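Local coordinates for ribosome inactivating type 1 protein (Iris hollandica, PDB 3MVG) that is a plant ribosome-inactivating protein of the single-chain type 1 class, with the mixed helix-and-sheet fold of that family, at residues 10-15 against 176-181; 134-139 against 146-151; 124-129 against 183-188. All blocks are in the same frame, centred on the assembly; numbering follows the deposited sequence. Where two conformers were deposited one is given.

Contact 1 (10-15 against 176-181); sequences GTTRRS and IIDQVT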
# COMPACT_ATOMS: atom_id res chain seq x y z
N GLY A 10 -1.12 -19.47 7.03
CA GLY A 10 -0.05 -18.64 7.58
C GLY A 10 0.16 -17.31 6.90
O GLY A 10 1.17 -16.65 7.13
N THR A 11 -0.79 -16.88 6.06
CA THR A 11 -0.64 -15.63 5.32
C THR A 11 -0.42 -14.43 6.22
O THR A 11 -1.15 -14.21 7.20
CB THR A 11 -1.86 -15.36 4.41
OG1 THR A 11 -1.88 -16.33 3.36
CG2 THR A 11 -1.79 -13.97 3.76
N THR A 12 0.58 -13.64 5.86
CA THR A 12 0.86 -12.36 6.49
C THR A 12 0.82 -11.28 5.41
O THR A 12 0.77 -11.60 4.21
CB THR A 12 2.26 -12.37 7.14
OG1 THR A 12 3.23 -12.60 6.12
CG2 THR A 12 2.37 -13.45 8.22
N ARG A 13 0.86 -10.01 5.81
CA ARG A 13 0.94 -8.91 4.85
C ARG A 13 2.16 -9.12 3.95
O ARG A 13 2.08 -9.00 2.73
CB ARG A 13 1.02 -7.56 5.56
CG ARG A 13 -0.14 -7.26 6.49
CD ARG A 13 0.02 -5.90 7.17
NE ARG A 13 -0.49 -5.89 8.54
CZ ARG A 13 -1.50 -5.14 8.97
NH1 ARG A 13 -2.13 -4.32 8.14
NH2 ARG A 13 -1.89 -5.21 10.24
N ARG A 14 3.28 -9.48 4.58
CA ARG A 14 4.55 -9.68 3.90
C ARG A 14 4.50 -10.84 2.90
O ARG A 14 4.98 -10.70 1.78
CB ARG A 14 5.64 -9.92 4.95
CG ARG A 14 7.07 -9.68 4.49
CD ARG A 14 7.96 -9.76 5.73
NE ARG A 14 9.35 -9.34 5.52
CZ ARG A 14 10.37 -10.18 5.35
NH1 ARG A 14 11.59 -9.69 5.17
NH2 ARG A 14 10.18 -11.49 5.36
N SER A 15 3.91 -11.97 3.29
CA SER A 15 3.87 -13.12 2.38
C SER A 15 2.98 -12.87 1.16
O SER A 15 3.32 -13.29 0.05
CB SER A 15 3.48 -14.43 3.09
OG SER A 15 2.11 -14.46 3.46
N ILE A 176 -5.14 -7.82 6.44
CA ILE A 176 -4.45 -8.96 7.01
C ILE A 176 -3.88 -8.50 8.34
O ILE A 176 -2.92 -7.75 8.39
CB ILE A 176 -3.34 -9.49 6.07
CG1 ILE A 176 -3.94 -9.97 4.74
CG2 ILE A 176 -2.53 -10.58 6.77
CD1 ILE A 176 -2.91 -10.19 3.64
N ILE A 177 -4.52 -8.95 9.42
CA ILE A 177 -4.23 -8.43 10.75
C ILE A 177 -3.25 -9.40 11.38
O ILE A 177 -3.63 -10.28 12.16
CB ILE A 177 -5.51 -8.30 11.58
CG1 ILE A 177 -6.65 -7.67 10.76
CG2 ILE A 177 -5.25 -7.54 12.87
CD1 ILE A 177 -6.38 -6.27 10.17
N ASP A 178 -1.98 -9.25 11.03
CA ASP A 178 -0.99 -10.26 11.38
C ASP A 178 -0.17 -9.92 12.62
O ASP A 178 0.77 -10.63 12.94
CB ASP A 178 -0.09 -10.60 10.17
CG ASP A 178 0.73 -9.42 9.68
OD1 ASP A 178 0.86 -8.40 10.39
OD2 ASP A 178 1.25 -9.53 8.55
N GLN A 179 -0.56 -8.86 13.32
CA GLN A 179 0.11 -8.54 14.58
C GLN A 179 -0.62 -9.07 15.81
O GLN A 179 -0.19 -8.87 16.94
CB GLN A 179 0.45 -7.05 14.68
CG GLN A 179 1.51 -6.61 13.65
CD GLN A 179 2.73 -7.54 13.57
OE1 GLN A 179 3.11 -7.99 12.48
NE2 GLN A 179 3.34 -7.83 14.71
N VAL A 180 -1.74 -9.75 15.57
CA VAL A 180 -2.47 -10.46 16.61
C VAL A 180 -2.28 -11.97 16.42
O VAL A 180 -1.93 -12.42 15.32
CB VAL A 180 -3.98 -10.08 16.63
CG1 VAL A 180 -4.16 -8.58 16.91
CG2 VAL A 180 -4.66 -10.47 15.32
N THR A 181 -2.47 -12.75 17.49
CA THR A 181 -2.37 -14.20 17.42
C THR A 181 -3.65 -14.85 17.98
O THR A 181 -4.03 -14.55 19.12
CB THR A 181 -1.11 -14.73 18.14
OG1 THR A 181 0.03 -13.97 17.72
CG2 THR A 181 -0.86 -16.20 17.82
O HOH W 1 -1.92 -6.01 12.75
O HOH W 2 3.64 -8.98 7.56
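Asp178 reaches the first turn of helix 13-27 with its carboxylate, where OD2 takes the backbone N-H of Arg13 in a nearly straight bond (Arg13 N to Asp178 OD2 2.8 Å, 164° at the hydrogen). The donor comes from the anti side of the carboxylate, somewhat out of its plane. The side chain leaves the loop toward the helix start, and CG sits between the backbone N and carbonyl carbon (chi1 62°). Water 2 donates a second hydrogen bond to OD2, 2.6 Å from Asp178 OD2, and accepts from Arg14 N.

The other carboxylate oxygen makes a salt bridge in the plane of the guanidinium, its hydrogen bond weak, Asp178 OD1 to Arg13 NE 3.4 Å. Arg13 was modelled in two conformers; this bridge, and Ile176 O over the guanidinium centre without a hydrogen bond, describe one of them. Arg13 also packs on Gln21 of the second subunit, at the dimer interface.

The apolar pair is Ile176 CD1 with Thr11 CG2 at 3.9 Å; CG2 of Ile176 packs on the backbone at the helix start, 3.7 Å from Thr12 C.

Within 10-15, Ser15 N donates to Thr12 OG1 (3.0 Å) and Thr12 N to Ser15 OG (3.0 Å, 171°). This is a capping box with Thr12 as N-cap, joined by an aspartate from a loop far along the chain that binds the next N-H.

Contact 2 (134-139 against 146-151); sequences TTLHNW and TSVARS. Unlike the reference sequence in segment 134-139: Thr134 (reference Ser).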
# COMPACT_ATOMS: atom_id res chain seq x y z
N THR A 134 -11.03 -23.47 -3.04
CA THR A 134 -11.73 -24.72 -2.72
C THR A 134 -12.86 -24.99 -3.71
O THR A 134 -13.05 -26.13 -4.16
CB THR A 134 -12.30 -24.70 -1.29
OG1 THR A 134 -11.24 -24.56 -0.36
CG2 THR A 134 -13.03 -25.98 -0.98
N THR A 135 -13.60 -23.94 -4.05
CA THR A 135 -14.74 -24.06 -4.95
C THR A 135 -14.29 -24.53 -6.32
O THR A 135 -14.86 -25.48 -6.88
CB THR A 135 -15.51 -22.74 -5.04
OG1 THR A 135 -16.00 -22.39 -3.74
CG2 THR A 135 -16.70 -22.86 -5.98
N LEU A 136 -13.25 -23.92 -6.87
CA LEU A 136 -12.72 -24.35 -8.15
C LEU A 136 -12.10 -25.73 -8.04
O LEU A 136 -12.21 -26.54 -8.97
CB LEU A 136 -11.71 -23.34 -8.70
CG LEU A 136 -12.28 -21.97 -9.08
CD1 LEU A 136 -11.23 -21.18 -9.84
CD2 LEU A 136 -13.57 -22.08 -9.92
N HIS A 137 -11.46 -26.03 -6.91
CA HIS A 137 -10.86 -27.36 -6.73
C HIS A 137 -11.90 -28.46 -6.87
O HIS A 137 -11.64 -29.49 -7.49
CB HIS A 137 -10.17 -27.47 -5.37
CG HIS A 137 -9.43 -28.75 -5.19
ND1 HIS A 137 -10.00 -29.87 -4.63
CD2 HIS A 137 -8.17 -29.11 -5.53
CE1 HIS A 137 -9.12 -30.85 -4.62
NE2 HIS A 137 -8.00 -30.42 -5.16
N ASN A 138 -13.08 -28.23 -6.30
CA ASN A 138 -14.12 -29.24 -6.21
C ASN A 138 -15.13 -29.26 -7.35
O ASN A 138 -15.81 -30.27 -7.55
CB ASN A 138 -14.85 -29.12 -4.87
CG ASN A 138 -13.92 -29.36 -3.69
OD1 ASN A 138 -12.91 -30.04 -3.81
ND2 ASN A 138 -14.28 -28.79 -2.55
N TRP A 139 -15.25 -28.16 -8.09
CA TRP A 139 -16.27 -28.07 -9.14
C TRP A 139 -15.94 -28.91 -10.36
O TRP A 139 -14.80 -28.99 -10.79
CB TRP A 139 -16.47 -26.61 -9.56
CG TRP A 139 -17.58 -26.38 -10.58
CD1 TRP A 139 -18.89 -26.11 -10.32
CD2 TRP A 139 -17.45 -26.38 -12.01
NE1 TRP A 139 -19.59 -25.95 -11.50
CE2 TRP A 139 -18.73 -26.10 -12.55
CE3 TRP A 139 -16.37 -26.56 -12.89
CZ2 TRP A 139 -18.95 -26.01 -13.92
CZ3 TRP A 139 -16.59 -26.46 -14.25
CH2 TRP A 139 -17.88 -26.20 -14.76
N THR A 146 -22.35 -21.09 -11.98
CA THR A 146 -22.50 -19.91 -11.12
C THR A 146 -21.30 -19.70 -10.20
O THR A 146 -20.71 -18.60 -10.18
CB THR A 146 -23.79 -20.00 -10.30
OG1 THR A 146 -24.86 -20.41 -11.18
CG2 THR A 146 -24.14 -18.67 -9.65
N SER A 147 -20.93 -20.74 -9.45
CA SER A 147 -19.88 -20.64 -8.44
C SER A 147 -18.48 -20.57 -9.05
O SER A 147 -17.56 -20.08 -8.39
CB SER A 147 -19.97 -21.80 -7.45
OG SER A 147 -19.64 -23.03 -8.07
N VAL A 148 -18.33 -21.05 -10.28
CA VAL A 148 -17.05 -20.92 -10.98
C VAL A 148 -16.81 -19.46 -11.32
O VAL A 148 -15.75 -18.90 -11.04
CB VAL A 148 -17.01 -21.78 -12.27
CG1 VAL A 148 -15.70 -21.58 -13.03
CG2 VAL A 148 -17.19 -23.23 -11.92
N ALA A 149 -17.81 -18.81 -11.92
CA ALA A 149 -17.70 -17.39 -12.23
C ALA A 149 -17.49 -16.56 -10.96
O ALA A 149 -16.65 -15.65 -10.94
CB ALA A 149 -18.92 -16.91 -13.00
N ARG A 150 -18.24 -16.87 -9.90
CA ARG A 150 -18.09 -16.13 -8.65
C ARG A 150 -16.66 -16.25 -8.11
O ARG A 150 -16.04 -15.27 -7.70
CB ARG A 150 -19.08 -16.61 -7.60
CG ARG A 150 -19.18 -15.67 -6.42
CD ARG A 150 -19.75 -16.34 -5.18
NE ARG A 150 -19.94 -15.38 -4.10
CZ ARG A 150 -18.96 -14.93 -3.30
NH1 ARG A 150 -17.71 -15.35 -3.46
NH2 ARG A 150 -19.23 -14.04 -2.36
N SER A 151 -16.14 -17.48 -8.14
CA SER A 151 -14.79 -17.74 -7.62
C SER A 151 -13.72 -17.07 -8.46
O SER A 151 -12.74 -16.54 -7.92
CB SER A 151 -14.54 -19.24 -7.51
OG SER A 151 -15.47 -19.80 -6.58
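Two donors grip Ser147 O, and both belong to Ser151: its backbone N at 3.0 Å from Ser147 O, as in any helical turn, and its hydroxyl, with Ser151 OG 2.8 Å from Ser147 O. The hydroxyl comes in nearly along the C=O axis, at 162°. Ser151 OG stands beside its own backbone N (chi1 -62°), which lets it fold back on the preceding turn of its helix and spend its proton there. The same oxygen then faces the other helix, where Thr135 lies against it through carbon: Ser151 OG is 3.3 Å from Thr135 CB and only slightly farther from the methyl, CG2. That methyl also reaches Ser147, with Thr135 CG2 3.6 Å from Ser147 OG, so it bears on the two serines one turn apart. Thr135 OG1 is turned to its own helix and bonds to Thr131 O.

These are two consecutive helices, 126-138 and 146-164, packed as a splayed helical hairpin. Their short segments run roughly antiparallel, 140° between directions, with axes 9.3 Å apart at closest approach. No hydrogen bond joins the two segments; the interface is made by side-chain packing.

Leu136 carries the apolar middle. Its CD2 meets Val148 CG1 at 3.8 Å, the two side chains crossing at about a right angle, and the same methyl touches Ser151 CB.

Where helix 126-138 ends, Trp139 turns one indole face to Val148, whose CG2 methyl sits over its centre in a CH-pi contact; the modelled separation is too short to be trusted. Trp139 NE1 bonds to Val144 O in the connecting loop, while Tyr76 of strand 72-78 packs against Leu136, Val148 and Trp139.

Contact 3 (124-129 against 183-188); sequences LGINPL and IRYDNF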
# COMPACT_ATOMS: atom_id res chain seq x y z
N LEU A 124 -13.93 -9.64 -0.52
CA LEU A 124 -12.54 -9.94 -0.85
C LEU A 124 -11.69 -9.95 0.40
O LEU A 124 -11.82 -9.08 1.27
CB LEU A 124 -12.00 -8.89 -1.82
CG LEU A 124 -12.71 -8.77 -3.18
CD1 LEU A 124 -12.08 -7.66 -3.98
CD2 LEU A 124 -12.66 -10.08 -3.97
N GLY A 125 -10.80 -10.93 0.47
CA GLY A 125 -9.91 -11.11 1.62
C GLY A 125 -9.34 -12.51 1.53
O GLY A 125 -9.61 -13.23 0.56
N ILE A 126 -8.58 -12.90 2.55
CA ILE A 126 -7.95 -14.22 2.54
C ILE A 126 -8.96 -15.36 2.67
O ILE A 126 -8.81 -16.38 2.01
CB ILE A 126 -6.76 -14.28 3.55
CG1 ILE A 126 -5.71 -13.21 3.21
CG2 ILE A 126 -6.15 -15.69 3.64
CD1 ILE A 126 -5.16 -13.25 1.79
N ASN A 127 -10.00 -15.19 3.48
CA ASN A 127 -11.02 -16.23 3.53
C ASN A 127 -11.78 -16.40 2.21
O ASN A 127 -11.92 -17.52 1.74
CB ASN A 127 -11.96 -16.07 4.73
CG ASN A 127 -11.35 -16.58 6.02
OD1 ASN A 127 -10.92 -17.74 6.10
ND2 ASN A 127 -11.31 -15.73 7.04
N PRO A 128 -12.21 -15.29 1.57
CA PRO A 128 -12.79 -15.44 0.22
C PRO A 128 -11.83 -16.07 -0.78
O PRO A 128 -12.26 -16.86 -1.61
CB PRO A 128 -13.15 -14.00 -0.17
CG PRO A 128 -13.49 -13.37 1.14
CD PRO A 128 -12.51 -13.96 2.14
N LEU A 129 -10.55 -15.74 -0.68
CA LEU A 129 -9.53 -16.32 -1.55
C LEU A 129 -9.47 -17.84 -1.37
O LEU A 129 -9.51 -18.60 -2.35
CB LEU A 129 -8.17 -15.67 -1.27
CG LEU A 129 -7.13 -15.64 -2.39
CD1 LEU A 129 -5.97 -14.72 -2.03
CD2 LEU A 129 -6.62 -17.03 -2.71
N ILE A 183 -3.56 -14.91 13.68
CA ILE A 183 -3.72 -13.89 12.64
C ILE A 183 -5.19 -13.81 12.27
O ILE A 183 -5.88 -14.83 12.19
CB ILE A 183 -2.86 -14.23 11.39
CG1 ILE A 183 -1.37 -14.21 11.74
CG2 ILE A 183 -3.15 -13.26 10.25
CD1 ILE A 183 -0.47 -14.85 10.70
N ARG A 184 -5.70 -12.60 12.11
CA ARG A 184 -7.07 -12.40 11.67
C ARG A 184 -7.11 -11.88 10.24
O ARG A 184 -6.22 -11.13 9.83
CB ARG A 184 -7.84 -11.47 12.61
CG ARG A 184 -7.97 -12.03 14.02
CD ARG A 184 -9.07 -11.35 14.82
NE ARG A 184 -8.71 -10.00 15.23
CZ ARG A 184 -8.13 -9.69 16.39
NH1 ARG A 184 -7.85 -8.43 16.67
NH2 ARG A 184 -7.82 -10.64 17.26
N TYR A 185 -8.15 -12.27 9.51
CA TYR A 185 -8.31 -11.87 8.11
C TYR A 185 -9.65 -11.21 7.88
O TYR A 185 -10.69 -11.88 7.86
CB TYR A 185 -8.19 -13.10 7.21
CG TYR A 185 -6.88 -13.81 7.36
CD1 TYR A 185 -6.78 -15.01 8.08
CD2 TYR A 185 -5.71 -13.28 6.81
CE1 TYR A 185 -5.57 -15.65 8.23
CE2 TYR A 185 -4.50 -13.91 6.95
CZ TYR A 185 -4.43 -15.10 7.68
OH TYR A 185 -3.23 -15.74 7.83
N ASP A 186 -9.64 -9.90 7.69
CA ASP A 186 -10.87 -9.15 7.49
C ASP A 186 -11.21 -9.03 6.01
O ASP A 186 -10.34 -9.20 5.16
CB ASP A 186 -10.75 -7.75 8.10
CG ASP A 186 -10.57 -7.78 9.61
OD1 ASP A 186 -10.96 -8.77 10.27
OD2 ASP A 186 -10.04 -6.78 10.14
N ASN A 187 -12.47 -8.73 5.73
CA ASN A 187 -12.96 -8.60 4.37
C ASN A 187 -13.32 -7.17 4.03
O ASN A 187 -13.64 -6.38 4.91
CB ASN A 187 -14.19 -9.48 4.19
CG ASN A 187 -13.86 -10.95 4.19
OD1 ASN A 187 -12.77 -11.35 3.79
ND2 ASN A 187 -14.80 -11.76 4.64
N PHE A 188 -13.26 -6.86 2.74
CA PHE A 188 -13.84 -5.63 2.22
C PHE A 188 -14.53 -5.98 0.90
O PHE A 188 -14.29 -7.05 0.34
CB PHE A 188 -12.76 -4.54 2.03
CG PHE A 188 -11.83 -4.79 0.87
CD1 PHE A 188 -10.71 -5.60 1.04
CD2 PHE A 188 -12.06 -4.22 -0.38
CE1 PHE A 188 -9.84 -5.84 -0.02
CE2 PHE A 188 -11.20 -4.45 -1.44
CZ PHE A 188 -10.09 -5.27 -1.27
O HOH W 3 -9.70 -7.98 2.81
O HOH W 4 -8.14 -10.98 4.62
O HOH W 5 -10.90 -12.87 4.96
O HOH W 6 -14.25 -14.11 6.67
O HOH W 7 -12.60 -13.43 8.57
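Ile126 stands over one face of the Tyr185 ring, the two side chains crossing obliquely. Its CG2 methyl is the CH-pi partner, 4.1 Å from the ring centroid and shifted toward the rim, while Ile126 CB comes within 3.6 Å of Tyr185 CD2. The far end of the tyrosine is held by Thr11, whose backbone O bonds to Tyr185 OH.

At the other end of the contact Phe188 presents a ring face to Leu124. Leu124 CB lies above it, again off centre, with Leu124 CB to Phe188 CZ at 4.1 Å. The backbones of the same two residues form a single antiparallel bridge of the hydrogen-bonded kind, with Leu124 N to Phe188 O at 2.8 Å and Phe188 N to Leu124 O at 3.0 Å.

Between the two rings the contact runs through an amide and waters. Asn187 and Pro128 meet tip to tip, Asn187 OD1 lying 3.1 Å from Pro128 CD. Gly125, the N-cap, has only hydrogens on its CA, which leaves OD1 a close approach there as well. Waters bridge the two segments: water 4 links Ile126 N to Asp186 O, and water 5 accepts from Asn127 N at 2.9 Å while donating to Asn187 OD1.

The start of helix 126-138 is thus fixed to the end of the small hairpin of strands 176-177 and 184-185. Ile176 of the first strand touches both Ile126 and Tyr185, helix 146-164 backs Leu124 and Pro128, and helix 166-173 packs on Phe188.

Overall arrangement
Contact 2 is the buried one, two successive helices packed through methyls and serine side chains, with an indole at the end of the first and no hydrogen bond between segments, and the second subunit does not touch it. Contacts 1 and 3 are partly buried, touch the second subunit, and mix apolar packing with water bridges; contact 1 adds a carboxylate at a helix start, contact 3 a backbone bridge. They share the two-stranded hairpin, with centres 11 Å apart, and meet directly where Ile177 N bonds to Arg184 O. Helix 126-138 links contacts 2 and 3: its start belongs to 124-129, its end to 134-139, and their centres lie 17 Å apart without touching.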